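Local coordinates for protein argonaute (Methanocaldococcus jannaschii, PDB 5G5S) that uses short single-stranded DNA guides to bind complementary target DNA and slice it, and may defend the cell against invading genetic elements, at residues A[566-571]-A[659-664]; A[623-626]-A[632-635]. All coordinates share one frame; numbering follows the deposited sequence.

Interaction 1 of 2, residues A[566-571]-A[659-664]; sequences NILFLR and MQLLYD
Leu-568 and Leu-661 meet methyl to methyl, tip to tip, where helix 656-666 packs on strand 566-571 of the mixed sheet in the RNase H-like PIWI domain. The touching atoms are Leu-568 CD2 and Leu-661 CD2, 3.9 Å apart. Both leucines hold CG trans to the backbone N (chi1 171° in each), which extends each branch across the gap; the CA atoms of the pair stay 11.0 Å apart. Two residues along the same strand face, Leu-570 makes a looser approach, its CD1 lying 4.3 Å from Leu-662 CD2. With four leucines and no hydrogen bond between the segments, this is a small, wholly apolar piece of a buried core. Neighbouring strands close its flanks: Ile-502 touches both Leu-570 and Leu-661, Ile-597 and Ile-599 pack on Leu-570, Trp-641 on Leu-568, and Leu-638 on Leu-662. Beside the leucines, Gln-660 and Asp-664 give one flank of the helix a polar character, Gln-660 OE1 being hydrogen-bonded to Asn-310 N and Asp-664 OD1 to Thr-312 OG1. One turn of the helix is bridged there by Gln-660 NE2, which donates to Asp-664 OD1 over 2.8 Å, meeting the syn side of that oxygen, 28° out of the carboxylate plane.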
ATOM      1  N   ASN A 566     -12.178   2.525  22.661  1.00 61.43           N
ATOM      2  CA  ASN A 566     -11.589   1.273  22.208  1.00 59.29           C
ATOM      3  C   ASN A 566     -11.188   1.564  20.775  1.00 61.95           C
ATOM      4  O   ASN A 566     -12.051   1.769  19.928  1.00 61.87           O
ATOM      5  CB  ASN A 566     -12.570   0.091  22.310  1.00 57.11           C
ATOM      6  CG  ASN A 566     -11.868  -1.233  22.138  1.00 66.93           C
ATOM      7  OD1 ASN A 566     -10.696  -1.305  21.750  1.00 60.52           O
ATOM      8  ND2 ASN A 566     -12.546  -2.310  22.450  1.00 65.34           N
ATOM      9  N   ILE A 567      -9.870   1.708  20.542  1.00 58.10           N
ATOM     10  CA  ILE A 567      -9.273   2.109  19.262  1.00 55.83           C
ATOM     11  C   ILE A 567      -8.334   1.048  18.750  1.00 58.97           C
ATOM     12  O   ILE A 567      -7.470   0.573  19.487  1.00 59.72           O
ATOM     13  CB  ILE A 567      -8.546   3.497  19.384  1.00 58.64           C
ATOM     14  CG1 ILE A 567      -9.505   4.600  19.898  1.00 60.65           C
ATOM     15  CG2 ILE A 567      -7.902   3.935  18.067  1.00 56.58           C
ATOM     16  CD1 ILE A 567      -8.813   5.690  20.647  1.00 67.78           C
ATOM     17  N   LEU A 568      -8.485   0.705  17.464  1.00 54.23           N
ATOM     18  CA  LEU A 568      -7.637  -0.257  16.780  1.00 52.11           C
ATOM     19  C   LEU A 568      -6.843   0.486  15.706  1.00 53.75           C
ATOM     20  O   LEU A 568      -7.445   1.138  14.861  1.00 52.04           O
ATOM     21  CB  LEU A 568      -8.485  -1.403  16.165  1.00 51.30           C
ATOM     22  CG  LEU A 568      -7.754  -2.398  15.228  1.00 53.99           C
ATOM     23  CD1 LEU A 568      -6.749  -3.245  15.982  1.00 53.67           C
ATOM     24  CD2 LEU A 568      -8.728  -3.268  14.446  1.00 53.32           C
ATOM     25  N   PHE A 569      -5.496   0.412  15.767  1.00 50.87           N
ATOM     26  CA  PHE A 569      -4.603   1.014  14.767  1.00 50.44           C
ATOM     27  C   PHE A 569      -4.088  -0.038  13.798  1.00 54.08           C
ATOM     28  O   PHE A 569      -3.670  -1.128  14.195  1.00 52.92           O
ATOM     29  CB  PHE A 569      -3.414   1.754  15.386  1.00 52.38           C
ATOM     30  CG  PHE A 569      -3.764   3.077  16.020  1.00 53.70           C
ATOM     31  CD1 PHE A 569      -4.103   3.152  17.369  1.00 55.57           C
ATOM     32  CD2 PHE A 569      -3.692   4.258  15.287  1.00 54.23           C
ATOM     33  CE1 PHE A 569      -4.394   4.380  17.959  1.00 56.78           C
ATOM     34  CE2 PHE A 569      -3.993   5.484  15.879  1.00 56.29           C
ATOM     35  CZ  PHE A 569      -4.364   5.536  17.203  1.00 54.66           C
ATOM     36  N   LEU A 570      -4.116   0.312  12.522  1.00 51.01           N
ATOM     37  CA  LEU A 570      -3.661  -0.527  11.428  1.00 51.65           C
ATOM     38  C   LEU A 570      -2.443   0.154  10.817  1.00 58.29           C
ATOM     39  O   LEU A 570      -2.506   1.329  10.422  1.00 56.51           O
ATOM     40  CB  LEU A 570      -4.791  -0.623  10.391  1.00 52.12           C
ATOM     41  CG  LEU A 570      -5.853  -1.729  10.464  1.00 56.41           C
ATOM     42  CD1 LEU A 570      -6.196  -2.168  11.860  1.00 54.95           C
ATOM     43  CD2 LEU A 570      -7.078  -1.348   9.684  1.00 62.10           C
ATOM     44  N   ARG A 571      -1.310  -0.559  10.797  1.00 58.02           N
ATOM     45  CA  ARG A 571      -0.088  -0.025  10.205  1.00 58.79           C
ATOM     46  C   ARG A 571       0.720  -1.079   9.449  1.00 63.11           C
ATOM     47  O   ARG A 571       0.620  -2.268   9.741  1.00 61.67           O
ATOM     48  CB  ARG A 571       0.764   0.795  11.211  1.00 59.34           C
ATOM     49  CG  ARG A 571       1.079   0.116  12.542  1.00 73.49           C
ATOM     50  CD  ARG A 571       1.829   1.044  13.496  1.00 86.66           C
ATOM     51  NE  ARG A 571       3.280   0.997  13.292  1.00105.81           N
ATOM     52  CZ  ARG A 571       4.164   1.786  13.903  1.00127.71           C
ATOM     53  NH1 ARG A 571       3.758   2.711  14.764  1.00109.65           N
ATOM     54  NH2 ARG A 571       5.459   1.663  13.646  1.00125.96           N
ATOM     55  N   MET A 659      -9.685 -11.287  11.533  1.00 60.55           N
ATOM     56  CA  MET A 659      -9.604 -11.547  10.098  1.00 60.57           C
ATOM     57  C   MET A 659     -10.918 -11.253   9.428  1.00 61.95           C
ATOM     58  O   MET A 659     -10.905 -10.639   8.370  1.00 61.60           O
ATOM     59  CB  MET A 659      -9.055 -12.951   9.793  1.00 64.43           C
ATOM     60  CG  MET A 659      -7.570 -13.108  10.171  1.00 68.06           C
ATOM     61  SD  MET A 659      -6.809 -14.661   9.630  1.00 74.37           S
ATOM     62  CE  MET A 659      -6.038 -14.173   8.212  1.00 70.10           C
ATOM     63  N   GLN A 660     -12.050 -11.563  10.095  1.00 58.71           N
ATOM     64  CA  GLN A 660     -13.371 -11.230   9.581  1.00 59.35           C
ATOM     65  C   GLN A 660     -13.542  -9.717   9.559  1.00 61.03           C
ATOM     66  O   GLN A 660     -14.004  -9.192   8.558  1.00 61.33           O
ATOM     67  CB  GLN A 660     -14.499 -11.914  10.376  1.00 62.25           C
ATOM     68  CG  GLN A 660     -15.926 -11.644   9.838  1.00 62.27           C
ATOM     69  CD  GLN A 660     -16.179 -12.229   8.472  1.00 70.44           C
ATOM     70  OE1 GLN A 660     -16.122 -13.441   8.272  1.00 66.95           O
ATOM     71  NE2 GLN A 660     -16.477 -11.376   7.499  1.00 59.50           N
ATOM     72  N   LEU A 661     -13.119  -9.019  10.625  1.00 56.69           N
ATOM     73  CA  LEU A 661     -13.175  -7.557  10.693  1.00 55.86           C
ATOM     74  C   LEU A 661     -12.338  -6.919   9.585  1.00 58.32           C
ATOM     75  O   LEU A 661     -12.790  -5.975   8.944  1.00 58.99           O
ATOM     76  CB  LEU A 661     -12.723  -7.036  12.080  1.00 55.01           C
ATOM     77  CG  LEU A 661     -12.527  -5.490  12.207  1.00 58.09           C
ATOM     78  CD1 LEU A 661     -13.814  -4.741  11.948  1.00 59.59           C
ATOM     79  CD2 LEU A 661     -12.002  -5.118  13.547  1.00 59.04           C
ATOM     80  N   LEU A 662     -11.114  -7.418   9.382  1.00 54.19           N
ATOM     81  CA  LEU A 662     -10.198  -6.912   8.360  1.00 52.58           C
ATOM     82  C   LEU A 662     -10.751  -7.139   6.979  1.00 58.82           C
ATOM     83  O   LEU A 662     -10.692  -6.223   6.151  1.00 58.30           O
ATOM     84  CB  LEU A 662      -8.790  -7.503   8.541  1.00 51.29           C
ATOM     85  CG  LEU A 662      -8.084  -7.135   9.867  1.00 55.40           C
ATOM     86  CD1 LEU A 662      -6.742  -7.821   9.980  1.00 55.49           C
ATOM     87  CD2 LEU A 662      -7.964  -5.628  10.059  1.00 54.69           C
ATOM     88  N   TYR A 663     -11.367  -8.337   6.750  1.00 56.56           N
ATOM     89  CA  TYR A 663     -12.057  -8.671   5.506  1.00 56.48           C
ATOM     90  C   TYR A 663     -13.216  -7.724   5.262  1.00 58.30           C
ATOM     91  O   TYR A 663     -13.400  -7.286   4.129  1.00 58.77           O
ATOM     92  CB  TYR A 663     -12.577 -10.129   5.498  1.00 59.08           C
ATOM     93  CG  TYR A 663     -13.323 -10.455   4.220  1.00 62.39           C
ATOM     94  CD1 TYR A 663     -12.651 -10.564   3.006  1.00 64.40           C
ATOM     95  CD2 TYR A 663     -14.713 -10.545   4.205  1.00 65.49           C
ATOM     96  CE1 TYR A 663     -13.339 -10.817   1.815  1.00 68.08           C
ATOM     97  CE2 TYR A 663     -15.411 -10.809   3.024  1.00 68.27           C
ATOM     98  CZ  TYR A 663     -14.720 -10.940   1.829  1.00 75.97           C
ATOM     99  OH  TYR A 663     -15.397 -11.204   0.659  1.00 79.56           O
ATOM    100  N   ASP A 664     -14.017  -7.440   6.304  1.00 55.35           N
ATOM    101  CA  ASP A 664     -15.173  -6.544   6.194  1.00 58.08           C
ATOM    102  C   ASP A 664     -14.730  -5.152   5.769  1.00 61.70           C
ATOM    103  O   ASP A 664     -15.457  -4.490   5.040  1.00 62.25           O
ATOM    104  CB  ASP A 664     -15.933  -6.434   7.535  1.00 61.16           C
ATOM    105  CG  ASP A 664     -16.640  -7.685   8.034  1.00 72.15           C
ATOM    106  OD1 ASP A 664     -16.780  -8.650   7.245  1.00 70.60           O
ATOM    107  OD2 ASP A 664     -17.008  -7.719   9.236  1.00 83.49           O
TER

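Interaction 2 of 2, residues A[623-626]-A[632-635]; sequences IFLP and GSNP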
ATOM      1  N   ILE A 623      -2.404 -15.259   7.416  1.00 59.86           N
ATOM      2  CA  ILE A 623      -2.272 -15.307   5.960  1.00 59.74           C
ATOM      3  C   ILE A 623      -3.675 -15.000   5.428  1.00 64.72           C
ATOM      4  O   ILE A 623      -4.590 -15.816   5.535  1.00 62.71           O
ATOM      5  CB  ILE A 623      -1.656 -16.630   5.423  1.00 62.69           C
ATOM      6  CG1 ILE A 623      -0.292 -16.935   6.092  1.00 61.91           C
ATOM      7  CG2 ILE A 623      -1.533 -16.588   3.887  1.00 62.29           C
ATOM      8  CD1 ILE A 623       0.242 -18.359   5.770  1.00 69.94           C
ATOM      9  N   PHE A 624      -3.815 -13.787   4.895  1.00 63.49           N
ATOM     10  CA  PHE A 624      -5.039 -13.143   4.444  1.00 63.77           C
ATOM     11  C   PHE A 624      -5.107 -13.065   2.904  1.00 67.19           C
ATOM     12  O   PHE A 624      -4.248 -12.446   2.279  1.00 64.89           O
ATOM     13  CB  PHE A 624      -5.044 -11.750   5.120  1.00 65.34           C
ATOM     14  CG  PHE A 624      -6.284 -10.895   5.081  1.00 68.23           C
ATOM     15  CD1 PHE A 624      -7.361 -11.165   5.917  1.00 72.32           C
ATOM     16  CD2 PHE A 624      -6.337  -9.753   4.284  1.00 69.64           C
ATOM     17  CE1 PHE A 624      -8.500 -10.355   5.897  1.00 73.56           C
ATOM     18  CE2 PHE A 624      -7.472  -8.944   4.269  1.00 72.64           C
ATOM     19  CZ  PHE A 624      -8.553  -9.259   5.061  1.00 71.45           C
ATOM     20  N   LEU A 625      -6.115 -13.736   2.293  1.00 65.71           N
ATOM     21  CA  LEU A 625      -6.315 -13.735   0.842  1.00 66.49           C
ATOM     22  C   LEU A 625      -7.788 -13.329   0.533  1.00 72.10           C
ATOM     23  O   LEU A 625      -8.660 -14.192   0.332  1.00 72.50           O
ATOM     24  CB  LEU A 625      -5.902 -15.092   0.243  1.00 67.61           C
ATOM     25  CG  LEU A 625      -5.681 -15.166  -1.272  1.00 72.85           C
ATOM     26  CD1 LEU A 625      -4.504 -14.292  -1.721  1.00 71.73           C
ATOM     27  CD2 LEU A 625      -5.446 -16.606  -1.713  1.00 75.28           C
ATOM     28  N   PRO A 626      -8.085 -11.996   0.553  1.00 68.42           N
ATOM     29  CA  PRO A 626      -9.487 -11.564   0.452  1.00 69.29           C
ATOM     30  C   PRO A 626     -10.183 -11.524  -0.901  1.00 76.12           C
ATOM     31  O   PRO A 626     -11.319 -11.966  -1.011  1.00 76.49           O
ATOM     32  CB  PRO A 626      -9.474 -10.177   1.118  1.00 69.34           C
ATOM     33  CG  PRO A 626      -8.105  -9.645   0.837  1.00 71.81           C
ATOM     34  CD  PRO A 626      -7.187 -10.846   0.833  1.00 67.74           C
ATOM     35  N   GLY A 632      -2.567 -14.185 -10.994  1.00 81.29           N
ATOM     36  CA  GLY A 632      -2.049 -14.580  -9.701  1.00 79.10           C
ATOM     37  C   GLY A 632      -2.140 -13.454  -8.692  1.00 81.06           C
ATOM     38  O   GLY A 632      -1.974 -12.293  -9.035  1.00 83.54           O
ATOM     39  N   SER A 633      -2.418 -13.802  -7.443  1.00 74.00           N
ATOM     40  CA  SER A 633      -2.537 -12.816  -6.381  1.00 71.07           C
ATOM     41  C   SER A 633      -1.665 -13.168  -5.186  1.00 71.57           C
ATOM     42  O   SER A 633      -1.449 -14.332  -4.883  1.00 71.51           O
ATOM     43  CB  SER A 633      -3.986 -12.699  -5.937  1.00 74.48           C
ATOM     44  OG  SER A 633      -4.462 -13.948  -5.492  1.00 89.77           O
ATOM     45  N   ASN A 634      -1.156 -12.147  -4.514  1.00 64.75           N
ATOM     46  CA  ASN A 634      -0.312 -12.351  -3.353  1.00 62.66           C
ATOM     47  C   ASN A 634      -1.098 -12.147  -2.076  1.00 65.04           C
ATOM     48  O   ASN A 634      -1.910 -11.236  -1.985  1.00 65.42           O
ATOM     49  CB  ASN A 634       0.840 -11.356  -3.369  1.00 59.80           C
ATOM     50  CG  ASN A 634       1.822 -11.620  -4.479  1.00 93.82           C
ATOM     51  OD1 ASN A 634       1.743 -12.634  -5.159  1.00102.63           O
ATOM     52  ND2 ASN A 634       2.760 -10.709  -4.664  1.00 83.07           N
ATOM     53  N   PRO A 635      -0.863 -12.993  -1.084  1.00 58.97           N
ATOM     54  CA  PRO A 635      -1.546 -12.828   0.209  1.00 57.27           C
ATOM     55  C   PRO A 635      -1.004 -11.637   1.017  1.00 60.82           C
ATOM     56  O   PRO A 635       0.072 -11.097   0.729  1.00 59.86           O
ATOM     57  CB  PRO A 635      -1.307 -14.168   0.914  1.00 58.58           C
ATOM     58  CG  PRO A 635      -0.071 -14.685   0.319  1.00 63.35           C
ATOM     59  CD  PRO A 635       0.002 -14.189  -1.092  1.00 59.84           C
TER
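Pro-635 lies against Ile-623 and Leu-625 at the loop end of a beta-hairpin of the PIWI domain, where strand 621-625 leaves the sheet through a loop and returns antiparallel as strand 636-645. The closest CA pair is Leu-625 with Pro-635, at 4.9 Å.

Apolar packing carries most of the contact. Ile-623 and Leu-625 project from one face of their strand and Phe-624 from the other. The branch methyl of Ile-623, CG2, lies 3.8 Å from Pro-635 CB, the two side chains lying alongside each other, aimed in a common direction. Leu-625 swings its CG opposite the backbone N (chi1 -164°), which brings CD1 back over the returning chain, 3.8 Å from Pro-635 CA and 4.1 Å from its CB.

Backbone oxygens add close van der Waals contacts. Phe-624 O sits 3.4 Å from Pro-635 CA and 3.7 Å from the CB of that proline. No hydrogen bond joins the two segments, and proline has no N-H to give; backbone pairing begins one residue later, between Phe-624 and Val-636.

Polar bonds instead tie the returning chain to its surroundings. Arg-681 spans two successive carbonyls, its NE bonding to Asn-634 O and its NH2 to Pro-635 O, while Asn-603 ND2 is a second partner of the latter. Asn-634 ND2 bonds to Asp-262 OD2, and Ser-633 N to Asn-280 OD1. Residues 627-634 bind the 5'-phosphorylated end of the guide DNA, so these bonds and the packing at Pro-635 lie at the base of that loop. Farther into the loop the same Leu-625 methyl rests by two oxygens, CD1 lying 4.0 Å from Asn-634 O and 3.8 Å from Ser-633 OG.

Interactions 1 and 2 have centres about 17 Å apart and share the PIWI sheet, the hairpin contact being nested in the chain between segments 566-571 and 659-664. Helix 656-666 joins them: while Leu-661 and the end of Leu-662 meet strand 566-571, the ring of Phe-624 packs against the helix backbone, with CZ 3.4 Å from Tyr-663 N and CE1 3.5 Å from Met-659 O. Met-659 reaches back, its CE 3.5 Å from Ile-623 O. Interaction 1 lies near the probable catalytic centre, the Leu-570 side chain lying about 8 Å from that of Asp-572 and about 9 Å from that of Asp-506, whereas interaction 2 includes the last residues of the guide-binding region 627-634.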